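PDB 1T3Q: quinoline 2-oxidoreductase small subunit from Pseudomonas putida, which carries two [2Fe-2S] clusters in a molybdenum hydroxylase that oxidises quinoline, and probably passes electrons from the molybdenum centre to FAD. Local coordinates for residues F23-R28 against R36-L41; M29-A34 against C68-V73. All coordinates share one frame; numbering follows the deposited sequence.

The four segments alternate along the chain, so the two contacts cross rather than nest. From the N terminus, strand 19-25 leads through a short turn into helix 31-39, and contact 1 closes this loop early by laying the helix's last turn back on the strand (23-28 with 36-41). Contact 2 starts inside that loop, at the first turn of the helix, and closes a much longer one, reaching the stretch 68-73 beyond strand 63-66. Both ends of one helix are thus fastened, one to an edge strand and the other to the loop that carries the cluster ligand C68. The contacts also touch each other: A72 CB packs on V25 CG2, and the sulphur of M29 on V38.

Contact 1. Residues F23-R28 against R36-L41; sequences FYVEPR and REVVGL
V38 lies over strand 19-25 with both of its methyls, covering F23, the carbonyl of Y24 and V25 in turn. This is the helix-on-sheet packing of the beta-grasp fold found in plant-type [2Fe-2S] ferredoxin domains: the last turn of helix 31-39 rests on an outer strand of the mixed sheet, the same strand that precedes it in the chain. With CG1 anti to the backbone N (chi1 178°), V38 turns this methyl to the F23 end, where it meets F23 CB at 3.9 Å. The same methyl touches the carbonyl oxygen of the peptide joining Y24 to V25, with Y24 O 3.7 Å from V38 CG1. The other branch, CG2, serves the next strand residue and crosses V25 obliquely, 3.9 Å from V25 CG1. An alanine at V38 would keep only CB, and would probably leave F23 CB, V25 CG1 and the sulphur of M29 without their methyl partners and a gap between helix and strand. A short, beta-branched valine suits the place, since it spreads two methyls broadly without pushing the backbones apart. F23 and V25 are buried and also pack on I12 of the neighbouring strand 10-16, joining the helix contact to the sheet's core, whereas Y24 points the opposite way and is exposed. F23 has CG between the backbone N and the carbonyl carbon (chi1 53°), and its ring presents one face to V39. Phenylalanine suits this buried position because its flat ring offers a broad apolar surface to the helix. The CG2 methyl of V39 lies over that face, nearest the CG-CD2 side of the ring, 4.1 Å from F23 CD2.

Contact 2. Residues M29-A34 against C68-V73; sequences MHLADA and CLTLAV. With FES (Fe2/s2 (inorganic) cluster), chain H.
The start of helix 31-39 in the ferredoxin-like domain is docked on the loop that supplies a cluster cysteine, through a single bridge between the backbones of H30 and L71. L31 N gives a hydrogen bond of 2.7 Å to T70 O, and A72 N gives one to M29 O of 3.0 Å. A water links M29 O to V73 N as well. H30 is the N-cap: its ND1 accepts from D33 N at 3.0 Å, close to the ring plane, while NE2 is hydrogen-bonded to E49 OE1 of the cluster-binding loop. Histidine suits this place because one ring nitrogen can cap the helix while the other hydrogen-bonds E49. With both nitrogens engaged the ring is held in orientation, and one face receives C68 CA in a CH-pi contact, 4.1 Å from the centroid. Small residues let the backbones close up, with A34 CB only 3.5 Å from A72 CB, a tight fit. L31 lies alongside T70, its CD2 against the methyl. C68 SG binds iron FE2 at 2.4 Å, sharing that iron with C56, as is typical of the plant-type [2Fe-2S] ferredoxin site.

Contact 1. Residues F23-R28 against R36-L41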
# COMPACT_ATOMS: atom_id res chain seq x y z
N PHE A 23 10.78 -1.03 -24.98
CA PHE A 23 9.63 -1.68 -24.37
C PHE A 23 8.90 -2.58 -25.36
O PHE A 23 8.96 -2.35 -26.58
CB PHE A 23 8.67 -0.62 -23.78
CG PHE A 23 8.28 0.46 -24.75
CD1 PHE A 23 7.15 0.32 -25.55
CD2 PHE A 23 9.04 1.62 -24.86
CE1 PHE A 23 6.79 1.31 -26.46
CE2 PHE A 23 8.69 2.62 -25.76
CZ PHE A 23 7.56 2.47 -26.57
N TYR A 24 8.24 -3.60 -24.84
CA TYR A 24 7.51 -4.55 -25.67
C TYR A 24 6.01 -4.33 -25.56
O TYR A 24 5.47 -4.26 -24.46
CB TYR A 24 7.86 -5.98 -25.28
CG TYR A 24 9.28 -6.35 -25.65
CD1 TYR A 24 10.36 -5.82 -24.96
CD2 TYR A 24 9.53 -7.20 -26.73
CE1 TYR A 24 11.67 -6.12 -25.34
CE2 TYR A 24 10.82 -7.50 -27.11
CZ TYR A 24 11.89 -6.96 -26.42
OH TYR A 24 13.17 -7.25 -26.82
N VAL A 25 5.36 -4.24 -26.71
CA VAL A 25 3.92 -4.00 -26.75
C VAL A 25 3.26 -4.69 -27.92
O VAL A 25 3.92 -5.07 -28.90
CB VAL A 25 3.62 -2.49 -26.87
CG1 VAL A 25 4.06 -1.76 -25.61
CG2 VAL A 25 4.32 -1.91 -28.09
N GLU A 26 1.94 -4.86 -27.82
CA GLU A 26 1.17 -5.45 -28.90
C GLU A 26 0.70 -4.26 -29.74
O GLU A 26 0.52 -3.16 -29.21
CB GLU A 26 -0.06 -6.19 -28.37
CG GLU A 26 0.24 -7.38 -27.51
CD GLU A 26 -1.01 -8.13 -27.12
OE1 GLU A 26 -1.88 -7.54 -26.44
OE2 GLU A 26 -1.14 -9.31 -27.51
N PRO A 27 0.49 -4.47 -31.05
CA PRO A 27 0.03 -3.38 -31.91
C PRO A 27 -1.29 -2.77 -31.45
O PRO A 27 -1.53 -1.57 -31.64
CB PRO A 27 -0.09 -4.06 -33.28
CG PRO A 27 0.98 -5.11 -33.23
CD PRO A 27 0.81 -5.67 -31.83
N ARG A 28 -2.15 -3.59 -30.84
CA ARG A 28 -3.47 -3.15 -30.37
C ARG A 28 -3.47 -2.17 -29.20
O ARG A 28 -4.52 -1.66 -28.82
CB ARG A 28 -4.32 -4.36 -29.98
CG ARG A 28 -3.87 -5.05 -28.68
CD ARG A 28 -4.74 -6.27 -28.36
NE ARG A 28 -6.16 -5.95 -28.34
CZ ARG A 28 -7.13 -6.84 -28.13
NH1 ARG A 28 -8.40 -6.47 -28.13
NH2 ARG A 28 -6.82 -8.12 -27.93
N ARG A 36 1.74 4.31 -19.63
CA ARG A 36 1.20 4.07 -18.30
C ARG A 36 1.44 2.68 -17.73
O ARG A 36 1.99 2.54 -16.64
CB ARG A 36 -0.31 4.35 -18.29
CG ARG A 36 -0.71 5.78 -18.65
CD ARG A 36 -2.22 5.87 -18.80
NE ARG A 36 -2.90 5.23 -17.67
CZ ARG A 36 -2.96 5.74 -16.44
NH1 ARG A 36 -2.40 6.91 -16.17
NH2 ARG A 36 -3.56 5.05 -15.47
N GLU A 37 1.03 1.66 -18.48
CA GLU A 37 1.12 0.28 -18.03
C GLU A 37 2.39 -0.52 -18.35
O GLU A 37 2.77 -1.41 -17.59
CB GLU A 37 -0.13 -0.46 -18.53
CG GLU A 37 -1.41 0.19 -18.00
CD GLU A 37 -2.68 -0.26 -18.71
OE1 GLU A 37 -3.77 0.20 -18.31
OE2 GLU A 37 -2.60 -1.05 -19.68
N VAL A 38 3.05 -0.22 -19.46
CA VAL A 38 4.26 -0.96 -19.80
C VAL A 38 5.51 -0.25 -19.30
O VAL A 38 6.38 -0.86 -18.68
CB VAL A 38 4.38 -1.20 -21.31
CG1 VAL A 38 5.68 -1.93 -21.63
CG2 VAL A 38 3.19 -2.02 -21.80
N VAL A 39 5.60 1.05 -19.56
CA VAL A 39 6.76 1.83 -19.13
C VAL A 39 6.64 2.25 -17.66
O VAL A 39 7.64 2.45 -16.98
CB VAL A 39 6.94 3.08 -20.02
CG1 VAL A 39 8.26 3.78 -19.68
CG2 VAL A 39 6.91 2.69 -21.49
N GLY A 40 5.40 2.37 -17.18
CA GLY A 40 5.20 2.74 -15.79
C GLY A 40 5.16 4.23 -15.50
O GLY A 40 5.43 4.64 -14.38
N LEU A 41 4.85 5.03 -16.50
CA LEU A 41 4.77 6.47 -16.33
C LEU A 41 3.29 6.84 -16.39
O LEU A 41 2.75 7.13 -17.46
CB LEU A 41 5.55 7.17 -17.45
CG LEU A 41 7.05 6.87 -17.46
CD1 LEU A 41 7.69 7.44 -18.72
CD2 LEU A 41 7.70 7.46 -16.20

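Contact 2. Residues M29-A34 against C68-V73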
# COMPACT_ATOMS: atom_id res chain seq x y z
N MET A 29 -2.30 -1.91 -28.61
CA MET A 29 -2.22 -1.01 -27.47
C MET A 29 -1.80 0.40 -27.91
O MET A 29 -0.82 0.56 -28.64
CB MET A 29 -1.21 -1.55 -26.45
CG MET A 29 -1.03 -0.67 -25.21
SD MET A 29 0.10 -1.34 -23.97
CE MET A 29 -1.03 -2.31 -22.98
N HIS A 30 -2.55 1.42 -27.49
CA HIS A 30 -2.15 2.77 -27.86
C HIS A 30 -1.01 3.25 -26.96
O HIS A 30 -0.72 2.64 -25.93
CB HIS A 30 -3.33 3.76 -27.87
CG HIS A 30 -4.19 3.75 -26.64
ND1 HIS A 30 -3.69 3.97 -25.37
CD2 HIS A 30 -5.54 3.65 -26.50
CE1 HIS A 30 -4.69 4.02 -24.51
NE2 HIS A 30 -5.82 3.82 -25.17
N LEU A 31 -0.35 4.32 -27.38
CA LEU A 31 0.79 4.87 -26.65
C LEU A 31 0.48 5.29 -25.22
O LEU A 31 1.31 5.09 -24.32
CB LEU A 31 1.37 6.05 -27.44
CG LEU A 31 2.66 6.67 -26.89
CD1 LEU A 31 3.70 5.59 -26.64
CD2 LEU A 31 3.17 7.71 -27.88
N ALA A 32 -0.70 5.86 -24.99
CA ALA A 32 -1.08 6.28 -23.65
C ALA A 32 -1.03 5.08 -22.71
O ALA A 32 -0.41 5.14 -21.65
CB ALA A 32 -2.49 6.89 -23.67
N ASP A 33 -1.67 3.98 -23.09
CA ASP A 33 -1.67 2.77 -22.27
C ASP A 33 -0.26 2.19 -22.11
O ASP A 33 0.11 1.72 -21.03
CB ASP A 33 -2.58 1.69 -22.87
CG ASP A 33 -4.05 1.86 -22.47
OD1 ASP A 33 -4.89 1.09 -22.98
OD2 ASP A 33 -4.36 2.75 -21.64
N ALA A 34 0.54 2.21 -23.17
CA ALA A 34 1.90 1.67 -23.09
C ALA A 34 2.75 2.46 -22.10
O ALA A 34 3.45 1.88 -21.27
CB ALA A 34 2.55 1.65 -24.47
N CYS A 68 -3.46 8.68 -27.05
CA CYS A 68 -4.50 7.65 -27.12
C CYS A 68 -4.82 7.34 -28.59
O CYS A 68 -5.43 6.32 -28.90
CB CYS A 68 -5.78 8.11 -26.41
SG CYS A 68 -6.70 9.39 -27.25
N LEU A 69 -4.40 8.24 -29.48
CA LEU A 69 -4.63 8.06 -30.91
C LEU A 69 -3.31 7.80 -31.65
O LEU A 69 -3.20 8.07 -32.85
CB LEU A 69 -5.35 9.26 -31.51
CG LEU A 69 -6.76 9.54 -30.98
CD1 LEU A 69 -7.43 10.55 -31.89
CD2 LEU A 69 -7.59 8.25 -30.93
N THR A 70 -2.33 7.29 -30.92
CA THR A 70 -1.03 6.94 -31.48
C THR A 70 -0.78 5.51 -31.04
O THR A 70 -0.88 5.21 -29.85
CB THR A 70 0.11 7.82 -30.91
OG1 THR A 70 -0.13 9.20 -31.21
CG2 THR A 70 1.45 7.41 -31.53
N LEU A 71 -0.49 4.60 -31.97
CA LEU A 71 -0.23 3.23 -31.55
C LEU A 71 1.10 3.24 -30.80
O LEU A 71 2.00 4.01 -31.15
CB LEU A 71 -0.11 2.28 -32.76
CG LEU A 71 -1.31 2.11 -33.71
CD1 LEU A 71 -0.94 1.10 -34.79
CD2 LEU A 71 -2.53 1.63 -32.94
N ALA A 72 1.22 2.41 -29.78
CA ALA A 72 2.46 2.36 -29.03
C ALA A 72 3.59 2.00 -29.99
O ALA A 72 4.70 2.52 -29.86
CB ALA A 72 2.36 1.32 -27.90
N VAL A 73 3.31 1.12 -30.95
CA VAL A 73 4.35 0.74 -31.90
C VAL A 73 4.78 1.89 -32.80
O VAL A 73 5.85 1.84 -33.41
CB VAL A 73 3.93 -0.48 -32.78
CG1 VAL A 73 3.73 -1.70 -31.91
CG2 VAL A 73 2.67 -0.16 -33.57
FE1 FES H . -8.90 12.12 -24.45
FE2 FES H . -6.62 11.13 -25.56
S1 FES H . -7.63 12.90 -26.21
S2 FES H . -7.75 10.36 -23.72
O HOH W 1 0.96 -0.44 -30.46